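Local coordinates for VAL-1 (Chlorella virus, PDB 3GNE), which probably depolymerises alginate by beta-elimination, as an alginate lyase of polysaccharide lyase family 14 with a concanavalin-like beta-sandwich fold, at residues A[71-76]-A[238-243]; A[113-118]-A[168-173]; A[79-84]-A[158-163]. One frame throughout, in Å; residues are numbered along the deposited sequence.

How the interactions relate
All three contacts hold together the same beta-sandwich, at different depths. Interaction 1 is an in-sheet pairing of strands 72-80 and 231-241, with backbone hydrogen bonds between residues 71-76 and 238-243. Interaction 2 is the most buried and runs between sheets, where strand 166-173, the other neighbour of 72-80, faces 112-119 through isoleucines and one asparagine-threonine bond. The first two contacts meet through F75 O to I170 N and the K241-E169 salt bridge. Interaction 3 lies nearer the surface, where the end of 72-80 meets the loop entering 166-173; its polar loop bonds give way inward to L160, which packs on I168 of interaction 2.

Interaction 1: residues A[71-76]-A[238-243]; sequences NAITFA and FQMKKY
T74 and K241 form an antiparallel hydrogen-bonded pair, and A76 and Q239 form the next one. T74 N donates to K241 O at 2.9 Å, in the plane of that carbonyl, whereas the return bond from K241 N to T74 O, 2.7 Å and 168°, comes from above the carbonyl plane. Q239 N approaches A76 O likewise; neither bond lies on a lone pair. Between these rungs, F75 and M240 form a non-hydrogen-bonded pair whose side chains lie side by side. M240 CG, anti to its backbone N (chi1 -172°), comes within 3.5 Å of F75 CE1. The bend at chi3 turns only the methyl beyond, and M240 SD sits obliquely 4.7 Å from the centroid of the F75 ring, a Met-aromatic contact. The I73 side chain crosses that of M240 at about a right angle, CG1 lying 3.7 Å from M240 CG. Past the paired strands a water takes over: it donates to A72 O and accepts from Y243 N, while Y243 CB rests 3.6 Å from A72 CB. Small A72 and A76 let larger neighbours lie over them, A76 CB meeting K241 CD at 3.9 Å.

In the second shell, F215 stacks on F75 and I4 lies against I73 and M240. On the other face, T74 OG1 reaches past G171, which has no side chain, to bond Y189 OH; Y243 OH bonds E187, and K241 NZ forms a salt bridge with E169. Thus apolar chains pack inward around F75, while polar groups on the T74 face find partners in strand 166-173 and, one strand further on, in 186-192.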
ATOM      1  N   ASN A  71       7.092 -12.875  -8.614  1.00 11.35           N
ATOM      2  CA  ASN A  71       8.081 -12.013  -9.249  1.00 13.06           C
ATOM      3  C   ASN A  71       7.527 -10.676  -9.716  1.00 12.08           C
ATOM      4  O   ASN A  71       8.311  -9.742  -9.916  1.00 13.95           O
ATOM      5  CB  ASN A  71       8.714 -12.754 -10.438  1.00 15.69           C
ATOM      6  CG  ASN A  71       9.594 -13.863  -9.854  1.00 24.40           C
ATOM      7  OD1 ASN A  71       9.377 -15.052  -9.969  1.00 40.83           O
ATOM      8  ND2 ASN A  71      10.611 -13.445  -9.110  1.00 35.80           N
ATOM      9  N   ALA A  72       6.221 -10.545  -9.906  1.00 12.31           N
ATOM     10  CA  ALA A  72       5.696  -9.236 -10.380  1.00 11.26           C
ATOM     11  C   ALA A  72       4.208  -9.269 -10.195  1.00 11.41           C
ATOM     12  O   ALA A  72       3.552 -10.193 -10.699  1.00 12.36           O
ATOM     13  CB  ALA A  72       6.068  -9.030 -11.855  1.00 15.61           C
ATOM     14  N   ILE A  73       3.657  -8.272  -9.489  1.00 10.09           N
ATOM     15  CA  ILE A  73       2.228  -8.255  -9.294  1.00 10.27           C
ATOM     16  C   ILE A  73       1.765  -6.827  -9.051  1.00  9.60           C
ATOM     17  O   ILE A  73       2.572  -6.001  -8.568  1.00 10.73           O
ATOM     18  CB  ILE A  73       1.882  -9.160  -8.081  1.00  9.78           C
ATOM     19  CG1 ILE A  73       0.447  -9.675  -8.129  1.00 11.50           C
ATOM     20  CG2 ILE A  73       2.162  -8.467  -6.749  1.00 10.50           C
ATOM     21  CD1 ILE A  73       0.161 -10.593  -9.291  1.00 12.79           C
ATOM     22  N   THR A  74       0.496  -6.592  -9.321  1.00  9.22           N
ATOM     23  CA  THR A  74      -0.123  -5.291  -9.045  1.00  9.56           C
ATOM     24  C   THR A  74      -1.326  -5.510  -8.136  1.00  9.84           C
ATOM     25  O   THR A  74      -2.055  -6.495  -8.265  1.00 10.15           O
ATOM     26  CB  THR A  74      -0.502  -4.661 -10.388  1.00  9.71           C
ATOM     27  OG1 THR A  74       0.761  -4.359 -11.023  1.00 11.68           O
ATOM     28  CG2 THR A  74      -1.309  -3.387 -10.187  1.00 11.05           C
ATOM     29  N   PHE A  75      -1.503  -4.583  -7.194  1.00 10.13           N
ATOM     30  CA  PHE A  75      -2.736  -4.545  -6.427  1.00  9.86           C
ATOM     31  C   PHE A  75      -3.411  -3.201  -6.694  1.00  8.63           C
ATOM     32  O   PHE A  75      -2.736  -2.172  -6.957  1.00  9.98           O
ATOM     33  CB  PHE A  75      -2.456  -4.711  -4.914  1.00 10.71           C
ATOM     34  CG  PHE A  75      -2.175  -6.203  -4.625  1.00 10.69           C
ATOM     35  CD1 PHE A  75      -3.241  -7.061  -4.415  1.00 11.51           C
ATOM     36  CD2 PHE A  75      -0.877  -6.676  -4.583  1.00 11.86           C
ATOM     37  CE1 PHE A  75      -3.035  -8.427  -4.211  1.00 12.70           C
ATOM     38  CE2 PHE A  75      -0.623  -8.027  -4.348  1.00 12.72           C
ATOM     39  CZ  PHE A  75      -1.712  -8.842  -4.112  1.00 12.84           C
ATOM     40  N   ALA A  76      -4.725  -3.233  -6.649  1.00  9.16           N
ATOM     41  CA  ALA A  76      -5.500  -2.036  -7.020  1.00  9.47           C
ATOM     42  C   ALA A  76      -6.732  -1.945  -6.123  1.00  8.76           C
ATOM     43  O   ALA A  76      -7.199  -2.963  -5.591  1.00  9.23           O
ATOM     44  CB  ALA A  76      -5.911  -2.129  -8.477  1.00 11.17           C
ATOM     45  N   PHE A 238     -11.029  -4.158  -4.341  1.00  9.58           N
ATOM     46  CA  PHE A 238      -9.636  -4.588  -4.192  1.00  8.84           C
ATOM     47  C   PHE A 238      -9.348  -5.687  -5.207  1.00  9.19           C
ATOM     48  O   PHE A 238     -10.048  -6.703  -5.246  1.00 10.29           O
ATOM     49  CB  PHE A 238      -9.422  -5.165  -2.776  1.00  9.83           C
ATOM     50  CG  PHE A 238      -9.442  -4.097  -1.701  1.00  8.83           C
ATOM     51  CD1 PHE A 238      -8.249  -3.504  -1.302  1.00  9.98           C
ATOM     52  CD2 PHE A 238     -10.611  -3.692  -1.079  1.00 10.87           C
ATOM     53  CE1 PHE A 238      -8.277  -2.542  -0.251  1.00  9.47           C
ATOM     54  CE2 PHE A 238     -10.661  -2.757  -0.075  1.00 10.57           C
ATOM     55  CZ  PHE A 238      -9.468  -2.168   0.327  1.00 10.70           C
ATOM     56  N   GLN A 239      -8.346  -5.495  -6.062  1.00  9.67           N
ATOM     57  CA  GLN A 239      -8.002  -6.402  -7.126  1.00 10.20           C
ATOM     58  C   GLN A 239      -6.519  -6.744  -7.089  1.00 10.23           C
ATOM     59  O   GLN A 239      -5.684  -5.937  -6.722  1.00 10.90           O
ATOM     60  CB  GLN A 239      -8.311  -5.755  -8.508  1.00 11.06           C
ATOM     61  CG  GLN A 239      -9.799  -5.478  -8.666  1.00 13.61           C
ATOM     62  CD  GLN A 239     -10.110  -4.780  -9.964  1.00 18.74           C
ATOM     63  OE1 GLN A 239      -9.352  -3.860 -10.296  1.00 21.69           O
ATOM     64  NE2 GLN A 239     -11.154  -5.142 -10.689  1.00 26.77           N
ATOM     65  N   MET A 240      -6.284  -7.990  -7.526  1.00 10.37           N
ATOM     66  CA  MET A 240      -4.923  -8.441  -7.779  0.50 10.55           C
ATOM     67  C   MET A 240      -4.777  -8.514  -9.300  1.00 10.59           C
ATOM     68  O   MET A 240      -5.625  -9.183  -9.932  1.00 11.52           O
ATOM     69  CB  MET A 240      -4.615  -9.786  -7.129  0.50  9.70           C
ATOM     70  CG  MET A 240      -3.137 -10.131  -7.253  0.50  7.33           C
ATOM     71  SD  MET A 240      -2.641 -11.663  -6.447  0.50  6.97           S
ATOM     72  CE  MET A 240      -3.618 -12.916  -7.395  0.50  6.37           C
ATOM     73  N   LYS A 241      -3.781  -7.869  -9.870  1.00 10.80           N
ATOM     74  CA  LYS A 241      -3.693  -7.722 -11.325  1.00 13.54           C
ATOM     75  C   LYS A 241      -2.318  -8.135 -11.823  1.00 13.91           C
ATOM     76  O   LYS A 241      -1.363  -8.069 -11.048  1.00 13.10           O
ATOM     77  CB  LYS A 241      -3.962  -6.259 -11.730  1.00 12.39           C
ATOM     78  CG  LYS A 241      -5.362  -5.779 -11.287  1.00 13.95           C
ATOM     79  CD  LYS A 241      -5.618  -4.310 -11.668  1.00 17.33           C
ATOM     80  CE  LYS A 241      -5.619  -4.149 -13.177  1.00 16.04           C
ATOM     81  NZ  LYS A 241      -5.989  -2.746 -13.564  1.00 19.53           N
ATOM     82  N   LYS A 242      -2.278  -8.485 -13.096  1.00 15.97           N
ATOM     83  CA  LYS A 242      -0.950  -8.720 -13.696  1.00 15.89           C
ATOM     84  C   LYS A 242      -0.129  -7.446 -13.636  1.00 15.21           C
ATOM     85  O   LYS A 242      -0.637  -6.312 -13.820  1.00 15.94           O
ATOM     86  CB  LYS A 242      -1.244  -9.215 -15.113  1.00 19.00           C
ATOM     87  CG  LYS A 242      -1.768 -10.680 -15.034  1.00 37.14           C
ATOM     88  CD  LYS A 242      -2.462 -11.131 -16.292  1.00 46.41           C
ATOM     89  CE  LYS A 242      -3.393 -12.331 -16.176  1.00 47.02           C
ATOM     90  NZ  LYS A 242      -4.554 -12.074 -15.269  1.00 62.18           N
ATOM     91  N   TYR A 243       1.179  -7.583 -13.429  1.00 13.98           N
ATOM     92  CA  TYR A 243       2.088  -6.426 -13.589  1.00 13.99           C
ATOM     93  C   TYR A 243       2.138  -6.054 -15.084  1.00 15.11           C
ATOM     94  O   TYR A 243       2.506  -6.886 -15.898  1.00 21.19           O
ATOM     95  CB  TYR A 243       3.476  -6.776 -13.063  1.00 14.56           C
ATOM     96  CG  TYR A 243       4.383  -5.584 -13.028  1.00 13.43           C
ATOM     97  CD1 TYR A 243       4.492  -4.804 -11.901  1.00 13.01           C
ATOM     98  CD2 TYR A 243       5.185  -5.277 -14.112  1.00 15.76           C
ATOM     99  CE1 TYR A 243       5.333  -3.716 -11.842  1.00 15.52           C
ATOM    100  CE2 TYR A 243       6.038  -4.168 -14.095  1.00 15.34           C
ATOM    101  CZ  TYR A 243       6.103  -3.411 -12.954  1.00 14.52           C
ATOM    102  OH  TYR A 243       6.931  -2.320 -12.930  1.00 16.49           O
TER
HETATM  103  O   HOH W   1       2.221 -10.299 -13.045  1.00 18.52           O

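Interaction 2: residues A[113-118]-A[168-173]; sequences ASNRIM and IEIGTK
Strands 113-118 and 168-173 run nearly antiparallel, at 164°, with axes 7.9 Å apart, too far for backbone pairing, so the contact is made by side chains, some of them reaching the facing backbone. N115 and T172 reach toward each other tip to tip. With CG anti to the backbone N (chi1 -165°), the N115 amide extends across the gap, and ND2 donates to T172 OG1 at 2.9 Å. The bond is almost linear, 176°, and the hydroxyl oxygen lies in the amide plane. S188 OG is a further partner of N115 ND2, so two bonds hold this buried nitrogen and fix the amide's rotation. Asparagine suits the place because a short amide with two N-H groups can serve both hydroxyls inside the layer, and beta-branched threonine, its OG1 anti to the carbonyl carbon, offers an acceptor from an extended strand.

Here the two large antiparallel sheets of the beta-sandwich lie face to face, 112-119 in one and 166-173 in the other, every second side chain pointing between them. I170 slides past N115 in the opposite direction, bringing CD1 to 3.5 Å from R116 C. I117 also slides past I170, its CG1 lying 3.9 Å from I170 CB, and it crosses I168 obliquely, CG1 to I168 CG2 at 3.9 Å. Branched isoleucines suit both the extended backbone and the filling of an apolar layer, which W77 extends around I117 and I168. E169 points away from the facing sheet, as does R116, whose NH2 bonds a citrate, probably from the crystallisation liquor.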
ATOM      1  N   ALA A 113      11.378  -5.997   2.376  1.00  7.93           N
ATOM      2  CA  ALA A 113      11.142  -4.673   1.797  1.00  7.89           C
ATOM      3  C   ALA A 113       9.650  -4.477   1.653  1.00  7.71           C
ATOM      4  O   ALA A 113       8.860  -5.419   1.739  1.00  8.23           O
ATOM      5  CB  ALA A 113      11.777  -4.561   0.404  1.00  8.83           C
ATOM      6  N   SER A 114       9.246  -3.226   1.414  1.00  7.50           N
ATOM      7  CA  SER A 114       7.809  -3.003   1.187  1.00  7.60           C
ATOM      8  C   SER A 114       7.630  -1.830   0.204  1.00  7.42           C
ATOM      9  O   SER A 114       8.479  -0.922   0.098  1.00  8.52           O
ATOM     10  CB  SER A 114       7.006  -2.734   2.471  1.00  8.55           C
ATOM     11  OG  SER A 114       7.530  -1.526   3.054  1.00  8.66           O
ATOM     12  N   ASN A 115       6.488  -1.922  -0.499  1.00  8.04           N
ATOM     13  CA  ASN A 115       6.108  -0.966  -1.547  1.00  8.17           C
ATOM     14  C   ASN A 115       4.680  -0.544  -1.271  1.00  7.27           C
ATOM     15  O   ASN A 115       3.795  -1.382  -1.486  1.00  9.28           O
ATOM     16  CB  ASN A 115       6.216  -1.659  -2.921  1.00  8.37           C
ATOM     17  CG  ASN A 115       6.192  -0.669  -4.062  1.00  8.65           C
ATOM     18  OD1 ASN A 115       6.503   0.510  -3.813  1.00  9.19           O
ATOM     19  ND2 ASN A 115       5.818  -1.118  -5.250  1.00  9.94           N
ATOM     20  N   ARG A 116       4.464   0.670  -0.769  1.00  7.17           N
ATOM     21  CA  ARG A 116       3.129   1.056  -0.355  1.00  8.19           C
ATOM     22  C   ARG A 116       2.694   2.350  -1.018  1.00  7.60           C
ATOM     23  O   ARG A 116       3.504   3.168  -1.423  1.00  8.67           O
ATOM     24  CB  ARG A 116       3.073   1.271   1.154  1.00  7.64           C
ATOM     25  CG  ARG A 116       3.077  -0.054   1.924  1.00  8.10           C
ATOM     26  CD  ARG A 116       2.890   0.187   3.447  1.00  8.31           C
ATOM     27  NE  ARG A 116       4.181   0.776   3.942  1.00  7.58           N
ATOM     28  CZ  ARG A 116       4.365   1.241   5.174  1.00  6.36           C
ATOM     29  NH1 ARG A 116       3.338   1.238   6.053  1.00  8.08           N
ATOM     30  NH2 ARG A 116       5.548   1.729   5.585  1.00  7.60           N
ATOM     31  N   ILE A 117       1.370   2.527  -1.067  1.00  7.74           N
ATOM     32  CA  ILE A 117       0.795   3.813  -1.410  1.00  6.99           C
ATOM     33  C   ILE A 117       0.584   4.622  -0.148  1.00  7.62           C
ATOM     34  O   ILE A 117      -0.010   4.106   0.849  1.00  7.33           O
ATOM     35  CB  ILE A 117      -0.596   3.598  -2.065  1.00  7.56           C
ATOM     36  CG1 ILE A 117      -0.473   2.940  -3.445  1.00  8.12           C
ATOM     37  CG2 ILE A 117      -1.347   4.927  -2.113  1.00  8.69           C
ATOM     38  CD1 ILE A 117       0.132   3.833  -4.536  1.00  9.58           C
ATOM     39  N   MET A 118       1.016   5.877  -0.168  0.50  7.31           N
ATOM     40  CA  MET A 118       0.590   6.865   0.805  0.50  6.59           C
ATOM     41  C   MET A 118      -0.176   7.989   0.100  0.50  7.28           C
ATOM     42  O   MET A 118       0.136   8.385  -1.012  0.50  5.98           O
ATOM     43  CB  MET A 118       1.747   7.563   1.520  0.50  8.00           C
ATOM     44  CG  MET A 118       2.273   6.738   2.703  0.50  7.62           C
ATOM     45  SD  MET A 118       3.610   7.635   3.550  0.50  9.47           S
ATOM     46  CE  MET A 118       2.722   8.974   4.342  0.50  7.14           C
ATOM     47  N   ILE A 168      -6.776   3.497  -7.702  1.00 10.07           N
ATOM     48  CA  ILE A 168      -5.380   3.435  -7.340  1.00 10.13           C
ATOM     49  C   ILE A 168      -4.798   2.081  -7.740  1.00  9.41           C
ATOM     50  O   ILE A 168      -5.446   1.060  -7.532  1.00 10.61           O
ATOM     51  CB  ILE A 168      -5.245   3.567  -5.793  1.00 12.39           C
ATOM     52  CG1 ILE A 168      -6.034   4.780  -5.258  1.00 19.92           C
ATOM     53  CG2 ILE A 168      -3.769   3.599  -5.408  1.00 13.25           C
ATOM     54  CD1 ILE A 168      -5.546   6.109  -5.738  1.00 36.35           C
ATOM     55  N   GLU A 169      -3.554   2.036  -8.226  1.00  9.18           N
ATOM     56  CA  GLU A 169      -2.906   0.749  -8.410  1.00 10.08           C
ATOM     57  C   GLU A 169      -1.454   0.902  -7.952  1.00  8.87           C
ATOM     58  O   GLU A 169      -0.867   1.990  -8.097  1.00 10.59           O
ATOM     59  CB  GLU A 169      -2.891   0.282  -9.904  1.00 12.34           C
ATOM     60  CG  GLU A 169      -4.279   0.366 -10.566  1.00 13.06           C
ATOM     61  CD  GLU A 169      -4.278  -0.411 -11.887  1.00 15.60           C
ATOM     62  OE1 GLU A 169      -3.438  -1.311 -12.102  1.00 15.25           O
ATOM     63  OE2 GLU A 169      -5.189  -0.132 -12.660  1.00 18.23           O
ATOM     64  N   ILE A 170      -0.889  -0.206  -7.504  1.00  9.53           N
ATOM     65  CA  ILE A 170       0.524  -0.191  -7.199  1.00  8.29           C
ATOM     66  C   ILE A 170       1.128  -1.493  -7.741  1.00  8.92           C
ATOM     67  O   ILE A 170       0.678  -2.583  -7.332  1.00  9.87           O
ATOM     68  CB  ILE A 170       0.855  -0.002  -5.697  1.00  9.39           C
ATOM     69  CG1 ILE A 170       2.357   0.086  -5.445  1.00  9.63           C
ATOM     70  CG2 ILE A 170       0.180  -1.013  -4.782  1.00  9.71           C
ATOM     71  CD1 ILE A 170       2.744   0.732  -4.122  1.00 10.80           C
ATOM     72  N   GLY A 171       2.128  -1.343  -8.600  1.00  9.61           N
ATOM     73  CA  GLY A 171       2.821  -2.487  -9.182  1.00 10.08           C
ATOM     74  C   GLY A 171       4.196  -2.661  -8.565  1.00  9.69           C
ATOM     75  O   GLY A 171       4.879  -1.694  -8.209  1.00  9.97           O
ATOM     76  N   THR A 172       4.569  -3.930  -8.442  1.00 10.50           N
ATOM     77  CA  THR A 172       5.873  -4.277  -7.883  1.00  9.94           C
ATOM     78  C   THR A 172       6.512  -5.336  -8.750  1.00  9.81           C
ATOM     79  O   THR A 172       5.850  -6.358  -8.973  1.00 10.18           O
ATOM     80  CB  THR A 172       5.734  -4.839  -6.446  1.00 10.72           C
ATOM     81  OG1 THR A 172       4.999  -3.914  -5.651  1.00 11.09           O
ATOM     82  CG2 THR A 172       7.095  -4.943  -5.816  1.00 11.73           C
ATOM     83  N   LYS A 173       7.734  -5.141  -9.230  1.00 10.34           N
ATOM     84  CA  LYS A 173       8.390  -6.168 -10.047  1.00 11.43           C
ATOM     85  C   LYS A 173       9.770  -6.423  -9.459  1.00 10.74           C
ATOM     86  O   LYS A 173      10.591  -5.506  -9.328  1.00 11.83           O
ATOM     87  CB  LYS A 173       8.531  -5.678 -11.499  1.00 12.11           C
ATOM     88  CG  LYS A 173       9.301  -6.695 -12.365  1.00 16.10           C
ATOM     89  CD  LYS A 173       9.316  -6.242 -13.821  1.00 23.18           C
ATOM     90  CE  LYS A 173       9.822  -7.446 -14.630  1.00 33.15           C
ATOM     91  NZ  LYS A 173      11.279  -7.656 -14.499  1.00 57.46           N
TER

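Interaction 3: residues A[79-84]-A[158-163]; sequences VFYPKG and NALKYD
Where strand 72-80 ends, its outgoing turn meets the loop that leads into strand 166-173, and residues 79-84 and 158-163 join across this edge of the fold. D163 makes the main polar links. Its N donates to Y81 O at 2.9 Å, nearly straight (168°) but from above the carbonyl plane. Aspartate suits the place because its short carboxylate can turn back, chi1 -77°, so that OD1 accepts K83 N at 2.9 Å within the turn, the donor standing above the carboxylate plane. D163 CA lies over a face of the F80 ring, 4.0 Å from its centroid, a CH-pi contact. A water accepts from Y81 N and donates to K161 O, linking the two backbones beside the direct D163 N to Y81 O bond.

In this beta-sandwich the loop also sends L160 in between the sheets: its CD1 lies 3.9 Å from Y81 CE2, and it touches W119 and I168 of the facing sheets. Y81, aromatic with a polar tip, packs there while its OH bonds to H93 NE2. Y162 instead lies along the turn: Y81 O sits at its ring edge in plane, and G84 N lies 3.9 Å above one face, toward the rim. The Y162 hydroxyl bonds to F85 O, just past the turn. Glycine suits position 84 because, at its positive phi of 99°, a CB would be jammed against the carbonyl O of K83.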
ATOM      1  N   VAL A  79     -10.957   4.405  -3.850  1.00 10.00           N
ATOM      2  CA  VAL A  79     -11.292   5.089  -2.574  1.00  8.57           C
ATOM      3  C   VAL A  79     -12.081   6.359  -2.820  1.00  8.10           C
ATOM      4  O   VAL A  79     -11.829   7.119  -3.734  1.00 10.06           O
ATOM      5  CB  VAL A  79      -9.980   5.383  -1.833  1.00  9.33           C
ATOM      6  CG1 VAL A  79      -9.089   6.309  -2.679  1.00 11.23           C
ATOM      7  CG2 VAL A  79     -10.277   5.984  -0.459  1.00  9.92           C
ATOM      8  N   PHE A  80     -13.097   6.540  -1.990  1.00  9.27           N
ATOM      9  CA  PHE A  80     -13.996   7.686  -2.023  1.00  9.69           C
ATOM     10  C   PHE A  80     -13.789   8.503  -0.734  1.00  9.44           C
ATOM     11  O   PHE A  80     -13.987   7.969   0.371  1.00  9.65           O
ATOM     12  CB  PHE A  80     -15.412   7.163  -2.115  1.00 10.10           C
ATOM     13  CG  PHE A  80     -16.510   8.191  -2.360  1.00 10.75           C
ATOM     14  CD1 PHE A  80     -17.127   8.225  -3.617  1.00 12.00           C
ATOM     15  CD2 PHE A  80     -16.965   9.085  -1.415  1.00 13.55           C
ATOM     16  CE1 PHE A  80     -18.165   9.100  -3.846  1.00 13.56           C
ATOM     17  CE2 PHE A  80     -18.004   9.972  -1.635  1.00 12.63           C
ATOM     18  CZ  PHE A  80     -18.626   9.994  -2.864  1.00 13.17           C
ATOM     19  N   TYR A  81     -13.395   9.747  -0.932  1.00  9.28           N
ATOM     20  CA  TYR A  81     -13.217  10.741   0.141  1.00  9.42           C
ATOM     21  C   TYR A  81     -14.380  11.730   0.067  1.00  9.54           C
ATOM     22  O   TYR A  81     -14.351  12.555  -0.872  1.00 11.28           O
ATOM     23  CB  TYR A  81     -11.898  11.476  -0.058  1.00 10.01           C
ATOM     24  CG  TYR A  81     -10.706  10.554   0.228  1.00  9.34           C
ATOM     25  CD1 TYR A  81     -10.454  10.237   1.581  1.00  9.44           C
ATOM     26  CD2 TYR A  81      -9.870  10.059  -0.766  1.00  9.00           C
ATOM     27  CE1 TYR A  81      -9.354   9.406   1.864  1.00  9.15           C
ATOM     28  CE2 TYR A  81      -8.795   9.222  -0.457  1.00  9.07           C
ATOM     29  CZ  TYR A  81      -8.563   8.922   0.869  1.00  9.03           C
ATOM     30  OH  TYR A  81      -7.506   8.083   1.221  1.00  9.80           O
ATOM     31  N   PRO A  82     -15.329  11.680   0.977  1.00 10.48           N
ATOM     32  CA  PRO A  82     -16.397  12.669   0.926  1.00 11.18           C
ATOM     33  C   PRO A  82     -15.835  14.073   1.040  1.00 11.19           C
ATOM     34  O   PRO A  82     -14.850  14.291   1.749  1.00 11.42           O
ATOM     35  CB  PRO A  82     -17.238  12.336   2.164  1.00 12.22           C
ATOM     36  CG  PRO A  82     -16.990  10.857   2.396  1.00 12.05           C
ATOM     37  CD  PRO A  82     -15.499  10.710   2.063  1.00 11.25           C
ATOM     38  N   LYS A  83     -16.487  15.035   0.392  1.00 11.48           N
ATOM     39  CA  LYS A  83     -16.136  16.431   0.522  1.00 13.94           C
ATOM     40  C   LYS A  83     -15.866  16.848   1.962  1.00 12.59           C
ATOM     41  O   LYS A  83     -16.701  16.475   2.812  1.00 15.89           O
ATOM     42  CB  LYS A  83     -17.286  17.259  -0.093  1.00 14.51           C
ATOM     43  CG  LYS A  83     -16.943  18.744  -0.294  1.00 19.41           C
ATOM     44  CD  LYS A  83     -18.176  19.548  -0.611  1.00 27.38           C
ATOM     45  CE  LYS A  83     -17.932  21.016  -0.936  1.00 32.65           C
ATOM     46  NZ  LYS A  83     -19.207  21.587  -1.549  1.00 33.30           N
ATOM     47  N   GLY A  84     -14.754  17.562   2.225  1.00 13.47           N
ATOM     48  CA  GLY A  84     -14.500  17.986   3.613  1.00 13.77           C
ATOM     49  C   GLY A  84     -13.523  17.059   4.312  1.00 12.30           C
ATOM     50  O   GLY A  84     -13.028  17.436   5.366  1.00 13.30           O
ATOM     51  N   ASN A 158      -2.651  16.621  -5.502  1.00 11.63           N
ATOM     52  CA  ASN A 158      -4.102  16.690  -5.459  0.50 12.44           C
ATOM     53  C   ASN A 158      -4.758  15.665  -6.369  1.00 12.27           C
ATOM     54  O   ASN A 158      -5.836  15.886  -6.930  1.00 14.59           O
ATOM     55  CB  ASN A 158      -4.490  18.131  -5.826  0.50 13.86           C
ATOM     56  CG  ASN A 158      -5.952  18.386  -5.553  0.50 11.88           C
ATOM     57  OD1 ASN A 158      -6.465  18.083  -4.462  0.50 14.75           O
ATOM     58  ND2 ASN A 158      -6.607  18.936  -6.576  0.50 15.50           N
ATOM     59  N   ALA A 159      -4.132  14.501  -6.513  1.00 12.26           N
ATOM     60  CA  ALA A 159      -4.690  13.500  -7.420  1.00 11.74           C
ATOM     61  C   ALA A 159      -5.978  12.890  -6.869  1.00 12.02           C
ATOM     62  O   ALA A 159      -6.847  12.461  -7.631  1.00 13.45           O
ATOM     63  CB  ALA A 159      -3.665  12.395  -7.694  1.00 11.88           C
ATOM     64  N   LEU A 160      -6.079  12.806  -5.553  1.00 10.89           N
ATOM     65  CA  LEU A 160      -7.273  12.221  -4.919  1.00 10.60           C
ATOM     66  C   LEU A 160      -8.341  13.302  -4.808  1.00 11.75           C
ATOM     67  O   LEU A 160      -8.243  14.225  -3.983  1.00 15.68           O
ATOM     68  CB  LEU A 160      -6.919  11.644  -3.556  1.00 10.08           C
ATOM     69  CG  LEU A 160      -5.837  10.562  -3.587  1.00 10.93           C
ATOM     70  CD1 LEU A 160      -5.422  10.247  -2.144  1.00 12.06           C
ATOM     71  CD2 LEU A 160      -6.362   9.300  -4.289  1.00 13.03           C
ATOM     72  N   LYS A 161      -9.348  13.190  -5.665  1.00 11.22           N
ATOM     73  CA  LYS A 161     -10.407  14.166  -5.685  1.00 11.51           C
ATOM     74  C   LYS A 161     -11.496  13.807  -4.715  1.00 11.35           C
ATOM     75  O   LYS A 161     -11.646  12.642  -4.330  1.00 12.66           O
ATOM     76  CB  LYS A 161     -10.980  14.242  -7.106  1.00 13.23           C
ATOM     77  CG  LYS A 161      -9.959  14.523  -8.207  1.00 14.66           C
ATOM     78  CD  LYS A 161      -9.058  15.728  -7.947  1.00 18.89           C
ATOM     79  CE  LYS A 161      -8.153  15.889  -9.181  1.00 21.55           C
ATOM     80  NZ  LYS A 161      -7.172  16.993  -9.000  1.00 25.06           N
ATOM     81  N   TYR A 162     -12.293  14.798  -4.300  1.00 11.56           N
ATOM     82  CA  TYR A 162     -13.448  14.525  -3.426  1.00 11.22           C
ATOM     83  C   TYR A 162     -14.661  13.992  -4.179  1.00 11.20           C
ATOM     84  O   TYR A 162     -14.914  14.330  -5.347  1.00 12.48           O
ATOM     85  CB  TYR A 162     -13.866  15.830  -2.706  1.00 12.39           C
ATOM     86  CG  TYR A 162     -12.911  16.343  -1.667  1.00 11.95           C
ATOM     87  CD1 TYR A 162     -12.552  15.586  -0.592  1.00 12.12           C
ATOM     88  CD2 TYR A 162     -12.332  17.629  -1.760  1.00 16.50           C
ATOM     89  CE1 TYR A 162     -11.668  16.049   0.363  1.00 12.71           C
ATOM     90  CE2 TYR A 162     -11.451  18.119  -0.811  1.00 18.93           C
ATOM     91  CZ  TYR A 162     -11.126  17.298   0.252  1.00 15.49           C
ATOM     92  OH  TYR A 162     -10.264  17.779   1.210  1.00 17.17           O
ATOM     93  N   ASP A 163     -15.471  13.192  -3.481  1.00 11.81           N
ATOM     94  CA  ASP A 163     -16.782  12.771  -3.964  1.00 12.97           C
ATOM     95  C   ASP A 163     -16.688  11.953  -5.244  1.00 13.00           C
ATOM     96  O   ASP A 163     -17.600  12.022  -6.100  1.00 14.06           O
ATOM     97  CB  ASP A 163     -17.637  14.054  -4.151  1.00 13.39           C
ATOM     98  CG  ASP A 163     -18.156  14.616  -2.845  1.00 14.55           C
ATOM     99  OD1 ASP A 163     -18.036  13.972  -1.785  1.00 13.32           O
ATOM    100  OD2 ASP A 163     -18.745  15.739  -2.872  1.00 13.63           O
TER
HETATM  101  O   HOH W   2     -13.332  10.809  -3.475  1.00 11.42           O